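Long-range contacts in 70 kDa protein (Xanthomonas sp., PDB 4B2N), which is a dihaem c-type cytochrome that oxidatively cleaves rubber (poly-cis-1,4-isoprene) as a dioxygenase: residues Ala15-Asp20 with Tyr397-Ala402; Arg25-Val30 with Ala293-Thr298; Asn54-Ala59 with Asp404-Pro409. All blocks are in the same frame, centred on the assembly; numbering follows the deposited sequence.

Contact 1 of 3, residues Ala15-Asp20 with Tyr397-Ala402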
loop_
_atom_site.group_PDB
_atom_site.type_symbol
_atom_site.label_atom_id
_atom_site.label_comp_id
_atom_site.label_asym_id
_atom_site.label_seq_id
_atom_site.Cartn_x
_atom_site.Cartn_y
_atom_site.Cartn_z
ATOM N N ALA A 15 21.692 -13.365 -30.086
ATOM C CA ALA A 15 20.301 -12.863 -29.931
ATOM C C ALA A 15 20.031 -12.763 -28.435
ATOM O O ALA A 15 20.262 -13.735 -27.729
ATOM C CB ALA A 15 19.303 -13.799 -30.611
ATOM N N LEU A 16 19.545 -11.595 -27.983
ATOM C CA LEU A 16 19.272 -11.223 -26.548
ATOM C C LEU A 16 18.654 -12.290 -25.636
ATOM O O LEU A 16 17.884 -13.139 -26.110
ATOM C CB LEU A 16 18.346 -10.016 -26.538
ATOM C CG LEU A 16 18.874 -8.585 -26.630
ATOM C CD1 LEU A 16 20.143 -8.325 -25.815
ATOM C CD2 LEU A 16 19.063 -8.249 -28.092
ATOM N N PRO A 17 18.941 -12.239 -24.304
ATOM C CA PRO A 17 18.344 -13.246 -23.434
ATOM C C PRO A 17 16.827 -13.117 -23.210
ATOM O O PRO A 17 16.237 -12.039 -23.397
ATOM C CB PRO A 17 19.082 -13.038 -22.097
ATOM C CG PRO A 17 19.438 -11.587 -22.113
ATOM C CD PRO A 17 19.793 -11.298 -23.552
ATOM N N LEU A 18 16.212 -14.224 -22.816
ATOM C CA LEU A 18 14.813 -14.234 -22.382
ATOM C C LEU A 18 14.781 -13.881 -20.875
ATOM O O LEU A 18 13.932 -13.114 -20.426
ATOM C CB LEU A 18 14.169 -15.622 -22.630
ATOM C CG LEU A 18 13.801 -16.032 -24.057
ATOM C CD1 LEU A 18 13.475 -17.503 -24.170
ATOM C CD2 LEU A 18 12.680 -15.194 -24.655
ATOM N N LEU A 19 15.706 -14.433 -20.104
ATOM C CA LEU A 19 15.688 -14.245 -18.648
ATOM C C LEU A 19 16.438 -12.959 -18.340
ATOM O O LEU A 19 17.262 -12.488 -19.137
ATOM C CB LEU A 19 16.359 -15.429 -17.961
ATOM C CG LEU A 19 15.644 -16.755 -18.187
ATOM C CD1 LEU A 19 16.270 -17.841 -17.315
ATOM C CD2 LEU A 19 14.134 -16.670 -17.959
ATOM N N ASP A 20 16.135 -12.357 -17.204
ATOM C CA ASP A 20 16.817 -11.188 -16.794
ATOM C C ASP A 20 16.788 -11.125 -15.258
ATOM O O ASP A 20 16.103 -10.270 -14.691
ATOM C CB ASP A 20 16.038 -9.999 -17.323
ATOM C CG ASP A 20 16.687 -8.656 -16.968
ATOM O OD1 ASP A 20 17.847 -8.600 -16.618
ATOM O OD2 ASP A 20 16.075 -7.621 -17.103
ATOM N N TYR A 397 9.294 -7.983 -19.723
ATOM C CA TYR A 397 10.439 -8.199 -18.850
ATOM C C TYR A 397 11.649 -8.696 -19.605
ATOM O O TYR A 397 12.746 -8.421 -19.196
ATOM C CB TYR A 397 10.142 -9.178 -17.695
ATOM C CG TYR A 397 9.081 -8.650 -16.769
ATOM C CD1 TYR A 397 9.192 -7.392 -16.218
ATOM C CD2 TYR A 397 7.947 -9.394 -16.505
ATOM C CE1 TYR A 397 8.171 -6.867 -15.407
ATOM C CE2 TYR A 397 6.899 -8.898 -15.745
ATOM C CZ TYR A 397 7.026 -7.644 -15.174
ATOM O OH TYR A 397 5.994 -7.174 -14.415
ATOM N N SER A 398 11.426 -9.483 -20.646
ATOM C CA SER A 398 12.470 -10.203 -21.356
ATOM C C SER A 398 13.252 -9.198 -22.216
ATOM O O SER A 398 12.619 -8.451 -23.021
ATOM C CB SER A 398 11.801 -11.280 -22.214
ATOM O OG SER A 398 12.417 -11.408 -23.475
ATOM N N PRO A 399 14.598 -9.124 -22.023
ATOM C CA PRO A 399 15.350 -8.149 -22.821
ATOM C C PRO A 399 15.141 -8.370 -24.322
ATOM O O PRO A 399 15.110 -7.431 -25.093
ATOM C CB PRO A 399 16.805 -8.461 -22.444
ATOM C CG PRO A 399 16.709 -8.981 -21.044
ATOM C CD PRO A 399 15.478 -9.861 -21.097
ATOM N N ARG A 400 14.980 -9.627 -24.705
ATOM C CA ARG A 400 14.756 -9.950 -26.123
ATOM C C ARG A 400 13.462 -9.318 -26.646
ATOM O O ARG A 400 13.468 -8.697 -27.690
ATOM C CB ARG A 400 14.756 -11.451 -26.341
ATOM C CG ARG A 400 14.632 -11.847 -27.808
ATOM C CD ARG A 400 14.426 -13.349 -28.019
ATOM N NE ARG A 400 15.475 -14.150 -27.404
ATOM C CZ ARG A 400 15.479 -15.480 -27.341
ATOM N NH1 ARG A 400 14.487 -16.203 -27.877
ATOM N NH2 ARG A 400 16.469 -16.097 -26.722
ATOM N N HIS A 401 12.370 -9.431 -25.889
ATOM C CA HIS A 401 11.129 -8.841 -26.307
ATOM C C HIS A 401 11.172 -7.360 -26.105
ATOM O O HIS A 401 10.550 -6.621 -26.873
ATOM C CB HIS A 401 10.001 -9.489 -25.551
ATOM C CG HIS A 401 9.788 -10.920 -25.947
ATOM N ND1 HIS A 401 10.548 -11.933 -25.470
ATOM C CD2 HIS A 401 8.884 -11.490 -26.811
ATOM C CE1 HIS A 401 10.138 -13.085 -25.989
ATOM N NE2 HIS A 401 9.146 -12.827 -26.833
ATOM N N ALA A 402 11.925 -6.891 -25.088
ATOM C CA ALA A 402 12.027 -5.438 -24.879
ATOM C C ALA A 402 12.650 -4.678 -26.030
ATOM O O ALA A 402 12.315 -3.523 -26.255
ATOM C CB ALA A 402 12.711 -5.077 -23.571
HETATM O O HOH W 1 13.395 -7.546 -16.967
#

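Contact 2 of 3, residues Arg25-Val30 with Ala293-Thr298. With HEC (heme c), chain C.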
loop_
_atom_site.group_PDB
_atom_site.type_symbol
_atom_site.label_atom_id
_atom_site.label_comp_id
_atom_site.label_asym_id
_atom_site.label_seq_id
_atom_site.Cartn_x
_atom_site.Cartn_y
_atom_site.Cartn_z
ATOM N N ARG A 25 17.501 -3.793 -9.716
ATOM C CA ARG A 25 16.442 -3.668 -10.684
ATOM C C ARG A 25 16.049 -2.181 -10.982
ATOM O O ARG A 25 15.936 -1.724 -12.138
ATOM C CB ARG A 25 15.253 -4.453 -10.091
ATOM C CG ARG A 25 14.190 -4.677 -11.116
ATOM C CD ARG A 25 14.726 -5.572 -12.193
ATOM N NE ARG A 25 14.712 -6.977 -11.823
ATOM C CZ ARG A 25 14.971 -7.929 -12.714
ATOM N NH1 ARG A 25 15.251 -7.572 -13.968
ATOM N NH2 ARG A 25 14.922 -9.208 -12.372
ATOM N N SER A 26 15.882 -1.410 -9.922
ATOM C CA SER A 26 15.581 0.009 -10.000
ATOM C C SER A 26 16.435 0.668 -11.072
ATOM O O SER A 26 17.634 0.632 -10.986
ATOM C CB SER A 26 15.988 0.643 -8.643
ATOM O OG SER A 26 15.983 2.049 -8.855
ATOM N N PRO A 27 15.846 1.296 -12.088
ATOM C CA PRO A 27 16.691 1.803 -13.212
ATOM C C PRO A 27 17.711 2.918 -12.875
ATOM O O PRO A 27 18.806 2.931 -13.374
ATOM C CB PRO A 27 15.658 2.309 -14.208
ATOM C CG PRO A 27 14.478 1.430 -13.972
ATOM C CD PRO A 27 14.408 1.207 -12.462
ATOM N N LEU A 28 17.342 3.826 -12.008
ATOM C CA LEU A 28 18.284 4.798 -11.497
ATOM C C LEU A 28 19.431 4.137 -10.737
ATOM O O LEU A 28 20.552 4.599 -10.847
ATOM C CB LEU A 28 17.572 5.831 -10.572
ATOM C CG LEU A 28 16.967 7.057 -11.324
ATOM C CD1 LEU A 28 16.063 6.685 -12.507
ATOM C CD2 LEU A 28 16.176 7.976 -10.425
ATOM N N MET A 29 19.136 3.114 -9.927
ATOM C CA MET A 29 20.205 2.379 -9.251
ATOM C C MET A 29 21.011 1.573 -10.288
ATOM O O MET A 29 22.195 1.497 -10.166
ATOM C CB MET A 29 19.697 1.513 -8.108
ATOM C CG MET A 29 18.994 2.332 -7.016
ATOM S SD MET A 29 20.123 3.591 -6.336
ATOM C CE MET A 29 21.071 2.591 -5.174
ATOM N N VAL A 30 20.394 1.019 -11.310
ATOM C CA VAL A 30 21.187 0.323 -12.354
ATOM C C VAL A 30 22.164 1.315 -12.935
ATOM O O VAL A 30 23.381 1.051 -13.025
ATOM C CB VAL A 30 20.290 -0.334 -13.449
ATOM C CG1 VAL A 30 21.089 -0.850 -14.638
ATOM C CG2 VAL A 30 19.431 -1.435 -12.818
ATOM N N ALA A 293 8.977 -2.150 -6.054
ATOM C CA ALA A 293 8.784 -2.011 -7.504
ATOM C C ALA A 293 8.185 -0.638 -7.840
ATOM O O ALA A 293 7.765 -0.382 -8.948
ATOM C CB ALA A 293 7.923 -3.171 -8.055
ATOM N N ARG A 294 8.262 0.288 -6.894
ATOM C CA ARG A 294 7.832 1.622 -7.130
ATOM C C ARG A 294 8.458 2.203 -8.394
ATOM O O ARG A 294 7.846 3.028 -9.034
ATOM C CB ARG A 294 8.227 2.502 -5.920
ATOM C CG ARG A 294 7.743 3.953 -6.023
ATOM C CD ARG A 294 6.534 4.192 -5.128
ATOM N NE ARG A 294 5.373 3.492 -5.721
ATOM C CZ ARG A 294 4.687 3.979 -6.755
ATOM N NH1 ARG A 294 5.032 5.163 -7.248
ATOM N NH2 ARG A 294 3.628 3.313 -7.271
ATOM N N ALA A 295 9.673 1.761 -8.712
ATOM C CA ALA A 295 10.521 2.364 -9.751
ATOM C C ALA A 295 9.956 2.020 -11.122
ATOM O O ALA A 295 10.477 2.487 -12.147
ATOM C CB ALA A 295 11.960 1.785 -9.646
ATOM N N PHE A 296 8.967 1.122 -11.157
ATOM C CA PHE A 296 8.377 0.672 -12.427
ATOM C C PHE A 296 6.937 1.094 -12.643
ATOM O O PHE A 296 6.308 0.858 -13.703
ATOM C CB PHE A 296 8.556 -0.864 -12.573
ATOM C CG PHE A 296 9.982 -1.252 -12.697
ATOM C CD1 PHE A 296 10.598 -1.222 -13.943
ATOM C CD2 PHE A 296 10.725 -1.589 -11.589
ATOM C CE1 PHE A 296 11.966 -1.560 -14.075
ATOM C CE2 PHE A 296 12.060 -1.930 -11.698
ATOM C CZ PHE A 296 12.675 -1.926 -12.940
ATOM N N LYS A 297 6.412 1.791 -11.673
ATOM C CA LYS A 297 4.991 2.118 -11.703
ATOM C C LYS A 297 4.787 3.575 -11.997
ATOM O O LYS A 297 5.161 4.443 -11.196
ATOM C CB LYS A 297 4.346 1.684 -10.374
ATOM C CG LYS A 297 4.424 0.173 -10.243
ATOM C CD LYS A 297 4.040 -0.351 -8.846
ATOM C CE LYS A 297 2.505 -0.511 -8.774
ATOM N NZ LYS A 297 2.139 -1.085 -7.400
ATOM N N THR A 298 4.203 3.864 -13.150
ATOM C CA THR A 298 3.837 5.252 -13.517
ATOM C C THR A 298 2.798 5.869 -12.633
ATOM O O THR A 298 2.784 7.132 -12.496
ATOM C CB THR A 298 3.343 5.305 -14.995
ATOM O OG1 THR A 298 2.174 4.461 -15.092
ATOM C CG2 THR A 298 4.453 4.806 -15.977
HETATM FE FE HEC C . 0.866 3.147 2.238
HETATM C CHA HEC C . -0.321 2.766 -1.021
HETATM C CHB HEC C . 3.535 5.100 1.045
HETATM C CHC HEC C . 1.726 4.177 5.495
HETATM C CHD HEC C . -1.280 0.819 3.377
HETATM N NA HEC C . 1.454 3.812 0.505
HETATM C C1A HEC C . 0.950 3.426 -0.774
HETATM C C2A HEC C . 1.804 3.835 -1.878
HETATM C C3A HEC C . 2.923 4.522 -1.324
HETATM C C4A HEC C . 2.689 4.465 0.124
HETATM C CMA HEC C . 4.117 5.087 -2.069
HETATM C CAA HEC C . 1.607 3.608 -3.399
HETATM C CBA HEC C . 2.051 2.169 -3.674
HETATM C CGA HEC C . 1.748 1.730 -5.095
HETATM O O1A HEC C . 0.617 1.958 -5.647
HETATM O O2A HEC C . 2.655 1.072 -5.612
HETATM N NB HEC C . 2.235 4.440 3.038
HETATM C C1B HEC C . 3.273 5.055 2.460
HETATM C C2B HEC C . 4.118 5.848 3.341
HETATM C C3B HEC C . 3.583 5.598 4.623
HETATM C C4B HEC C . 2.485 4.677 4.354
HETATM C CMB HEC C . 5.239 6.666 2.838
HETATM C CAB HEC C . 3.971 6.172 5.961
HETATM C CBB HEC C . 3.802 7.578 6.078
HETATM N NC HEC C . 0.406 2.655 4.102
HETATM C C1C HEC C . 0.756 3.118 5.358
HETATM C C2C HEC C . 0.133 2.353 6.467
HETATM C C3C HEC C . -0.770 1.392 5.799
HETATM C C4C HEC C . -0.580 1.617 4.368
HETATM C CMC HEC C . 0.374 2.653 7.943
HETATM C CAC HEC C . -1.699 0.389 6.412
HETATM C CBC HEC C . -2.431 0.784 7.536
HETATM N ND HEC C . -0.560 2.021 1.318
HETATM C C1D HEC C . -1.331 1.139 1.951
HETATM C C2D HEC C . -2.238 0.448 1.092
HETATM C C3D HEC C . -1.962 1.029 -0.184
HETATM C C4D HEC C . -0.917 2.014 0.070
HETATM C CMD HEC C . -3.239 -0.615 1.370
HETATM C CAD HEC C . -2.739 0.736 -1.420
HETATM C CBD HEC C . -3.997 1.651 -1.150
HETATM C CGD HEC C . -5.020 1.433 -2.240
HETATM O O1D HEC C . -6.041 0.731 -2.029
HETATM O O2D HEC C . -4.727 1.915 -3.385
#

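Contact 3 of 3, residues Asn54-Ala59 with Asp404-Pro409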
loop_
_atom_site.group_PDB
_atom_site.type_symbol
_atom_site.label_atom_id
_atom_site.label_comp_id
_atom_site.label_asym_id
_atom_site.label_seq_id
_atom_site.Cartn_x
_atom_site.Cartn_y
_atom_site.Cartn_z
ATOM N N ASN A 54 2.960 4.893 -27.385
ATOM C CA ASN A 54 2.570 3.657 -28.067
ATOM C C ASN A 54 2.719 3.873 -29.571
ATOM O O ASN A 54 1.705 3.856 -30.250
ATOM C CB ASN A 54 1.121 3.282 -27.768
ATOM C CG ASN A 54 0.865 3.036 -26.225
ATOM O OD1 ASN A 54 -0.122 3.538 -25.628
ATOM N ND2 ASN A 54 1.698 2.222 -25.639
ATOM N N SER A 55 3.957 4.023 -30.058
ATOM C CA SER A 55 4.213 4.398 -31.483
ATOM C C SER A 55 3.827 3.276 -32.453
ATOM O O SER A 55 3.643 3.525 -33.629
ATOM C CB SER A 55 5.663 4.816 -31.691
ATOM O OG SER A 55 6.519 3.851 -31.066
ATOM N N ASN A 56 3.697 2.056 -31.955
ATOM C CA ASN A 56 3.145 0.978 -32.754
ATOM C C ASN A 56 1.803 0.463 -32.197
ATOM O O ASN A 56 1.766 -0.303 -31.231
ATOM C CB ASN A 56 4.161 -0.159 -32.934
ATOM C CG ASN A 56 3.514 -1.415 -33.537
ATOM O OD1 ASN A 56 2.364 -1.375 -34.019
ATOM N ND2 ASN A 56 4.213 -2.527 -33.494
ATOM N N PRO A 57 0.700 0.867 -32.819
ATOM C CA PRO A 57 -0.591 0.546 -32.241
ATOM C C PRO A 57 -0.920 -0.931 -32.304
ATOM O O PRO A 57 -1.871 -1.336 -31.635
ATOM C CB PRO A 57 -1.575 1.317 -33.118
ATOM C CG PRO A 57 -0.897 1.408 -34.446
ATOM C CD PRO A 57 0.582 1.427 -34.192
ATOM N N ASN A 58 -0.116 -1.732 -33.023
ATOM C CA ASN A 58 -0.304 -3.182 -33.048
ATOM C C ASN A 58 0.591 -3.955 -32.105
ATOM O O ASN A 58 0.474 -5.163 -32.022
ATOM C CB ASN A 58 -0.137 -3.728 -34.446
ATOM C CG ASN A 58 -1.089 -3.059 -35.395
ATOM O OD1 ASN A 58 -0.658 -2.293 -36.244
ATOM N ND2 ASN A 58 -2.392 -3.263 -35.194
ATOM N N ALA A 59 1.473 -3.264 -31.390
ATOM C CA ALA A 59 2.349 -3.933 -30.430
ATOM C C ALA A 59 1.536 -4.764 -29.385
ATOM O O ALA A 59 0.369 -4.480 -29.102
ATOM C CB ALA A 59 3.264 -2.922 -29.722
ATOM N N ASP A 404 12.143 -5.490 -29.136
ATOM C CA ASP A 404 11.326 -5.804 -30.342
ATOM C C ASP A 404 10.110 -4.935 -30.377
ATOM O O ASP A 404 9.247 -5.078 -29.498
ATOM C CB ASP A 404 10.868 -7.258 -30.269
ATOM C CG ASP A 404 10.035 -7.702 -31.466
ATOM O OD1 ASP A 404 9.482 -6.877 -32.266
ATOM O OD2 ASP A 404 9.973 -8.949 -31.597
ATOM N N PRO A 405 9.989 -4.051 -31.389
ATOM C CA PRO A 405 8.835 -3.140 -31.417
ATOM C C PRO A 405 7.485 -3.813 -31.658
ATOM O O PRO A 405 6.464 -3.139 -31.516
ATOM C CB PRO A 405 9.181 -2.115 -32.510
ATOM C CG PRO A 405 10.267 -2.759 -33.310
ATOM C CD PRO A 405 11.025 -3.655 -32.358
ATOM N N ASN A 406 7.459 -5.102 -32.011
ATOM C CA ASN A 406 6.195 -5.833 -31.942
ATOM C C ASN A 406 5.728 -5.971 -30.465
ATOM O O ASN A 406 4.530 -6.207 -30.193
ATOM C CB ASN A 406 6.305 -7.223 -32.589
ATOM C CG ASN A 406 6.672 -7.145 -34.061
ATOM O OD1 ASN A 406 6.158 -6.290 -34.790
ATOM N ND2 ASN A 406 7.598 -7.991 -34.481
ATOM N N TYR A 407 6.662 -5.813 -29.523
ATOM C CA TYR A 407 6.344 -5.988 -28.083
ATOM C C TYR A 407 6.362 -4.670 -27.319
ATOM O O TYR A 407 5.480 -4.430 -26.505
ATOM C CB TYR A 407 7.270 -7.044 -27.413
ATOM C CG TYR A 407 6.918 -8.372 -27.995
ATOM C CD1 TYR A 407 5.893 -9.128 -27.458
ATOM C CD2 TYR A 407 7.534 -8.817 -29.155
ATOM C CE1 TYR A 407 5.514 -10.343 -28.055
ATOM C CE2 TYR A 407 7.144 -10.008 -29.768
ATOM C CZ TYR A 407 6.126 -10.758 -29.208
ATOM O OH TYR A 407 5.702 -11.964 -29.764
ATOM N N LEU A 408 7.350 -3.821 -27.590
ATOM C CA LEU A 408 7.632 -2.655 -26.711
ATOM C C LEU A 408 8.259 -1.630 -27.601
ATOM O O LEU A 408 9.152 -2.000 -28.349
ATOM C CB LEU A 408 8.712 -2.991 -25.676
ATOM C CG LEU A 408 8.578 -2.790 -24.164
ATOM C CD1 LEU A 408 9.926 -2.499 -23.521
ATOM C CD2 LEU A 408 7.394 -1.980 -23.609
ATOM N N PRO A 409 7.867 -0.330 -27.486
ATOM C CA PRO A 409 8.313 0.697 -28.426
ATOM C C PRO A 409 9.647 1.257 -27.990
ATOM O O PRO A 409 10.236 1.983 -28.725
ATOM C CB PRO A 409 7.232 1.775 -28.305
ATOM C CG PRO A 409 6.804 1.687 -26.853
ATOM C CD PRO A 409 6.891 0.213 -26.498
HETATM O O HOH W 2 3.234 -5.065 -34.532
#

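Contact 1 of 3, residues Ala15-Asp20 with Tyr397-Ala402
Leu16 O is gripped by the side chain of Arg400 through two N-H groups. The main bond comes from Arg400 NE, which lies 2.9 Å from Leu16 O with a nearly straight N-H...O angle of 167°. A weak second bond comes from Arg400 NH2. The oxygen sits at the edge of the guanidinium, in its plane. Arg400 CG is anti to the backbone N (chi1 -176°), and a bend at chi3 (-56°) turns NE toward the carbonyl. Leu18 covers one face of the same group, with Leu18 CG over its centre, 3.7 Å from Arg400 CZ. The paired N-H contacts and this cover would limit rotation of the guanidinium.

Ser398 is the N-cap of the short helix 399-402, which follows the CXXCH haem-binding sequence ending in His394, an axial ligand of the second haem. Arg400 N, in the first turn of this helix, donates to Pro17 O at 3.0 Å. Ser398 OG and His401 ND1 are hydrogen-bonded at 2.8 Å, and His401 NE2 is held by Glu369. Leu18 CD2 meets the edge of the imidazole, 3.6 Å from His401 CE1.

Pro17 and Pro399 cross at about a right angle, with Pro17 CG 3.9 Å from Pro399 CG. Asp20 CB rests on Pro399 CD. A water donates to both Asp20 OD2 and Tyr397 O, while Lys414 forms a salt bridge with the carboxylate.

Contact 2 of 3, residues Arg25-Val30 with Ala293-Thr298
The end of a 3-10 segment next to the first haem, residues 294-296, packs here against the start of helix 27-32. Ala295 and Phe296 face Arg25-Val30, while Arg294 and Lys297 reach the haem. Phe296 contributes the largest share of the packing. Its CG lies beside the backbone N (chi1 -66°), and the end of the ring comes nearer to Arg25-Val30. The aliphatic part of Arg25 does the touching, with Arg25 CG 3.5 Å from Phe296 CE2. The two side chains cross at about a right angle. Arg25 O lies at the ring edge, near its plane, 3.4 Å from Phe296 CZ. Pro27 approaches obliquely, with Pro27 CD 3.6 Å from Phe296 CZ. At its polar end, Arg25 NH2 donates to Asp20 O.

Ala295 CB fills the adjoining position. It lies 3.8 Å from Pro27 CD and also touches Ser26 CA. Ser26 is the N-cap of helix 27-32. Its OG takes a weak capping bond from Met29 N and also bonds with Ile344 O.

On the haem side, one propionate oxygen has two cationic donors. Lys297 NZ is 2.8 Å from O2A of the haem. Arg294 NH2 is 3.0 Å from the same atom, with an N-H...O angle of 162° and the oxygen in the guanidinium plane. Arg294 NH2 also bonds to Arg299 O, and Arg294 NH1 to Ser308 OG, which helps to position the guanidinium.

The two sides of residues 294-297 thus differ in chemistry. The side that meets Arg25-Val30 is mainly apolar, whereas the haem side is charged. Two positive groups on O2A would probably stabilise a negative propionate, and may influence the haem potential.

Contact 3 of 3, residues Asn54-Ala59 with Asp404-Pro409
Asn56 uses both ends of its amide: OD1 closes an Asx turn, while ND2 makes the one direct hydrogen bond between the segments. Asn56 ND2 donates to Pro405 O at 3.1 Å. The N-H...O angle is 149°, and the donor stands above the carbonyl plane. Asn56 OD1 accepts from Asn58 N at 2.7 Å. With CG anti to the backbone N (chi1 169°), the amide is carried toward Asp404-Pro409.

A water extends the link. It accepts from Asn56 ND2 and donates to Asn406 OD1. A second Asx turn lies within Asp404-Pro409, where Asp404 OD1 accepts from Asn406 N at 2.7 Å, met from above the carboxylate plane.

Ala59 ends a type I turn that begins at Asn56. Ala59 CA makes a CA-H...O contact with Asn406 O at 3.2 Å, and Ala59 CB touches Asn406 O and Pro405 O. Farther along, Ser55 OG touches Pro409 CB at 3.5 Å.

The contact lies near the surface and joins two loops. One runs between helices 27-32 and 88-104. The other follows helix 399-402, whose His401 meets the Tyr407 ring edge-to-face, and leads on to strand 420-422.

In the fold
All three contacts fasten the N-terminal region to later parts of the chain. Their first segments follow in order from residue 15 to 59. Contact 2 is nested within the loop closed by contact 1, and contact 3 crosses both along the chain. Contacts 1 and 2 have centres about 17 Å apart and are joined by a salt bridge from Asp20 to Arg25. The centres of contacts 1 and 3 are about 15 Å apart, with His401 and Ala402 packing on Tyr407 and Leu408. Contacts 2 and 3, centres about 21 Å apart, do not touch. The N-terminal region thus packs first just after the second haem's CXXCH sequence, then on the 3-10 segment beside the first haem, then on the loop after helix 399-402.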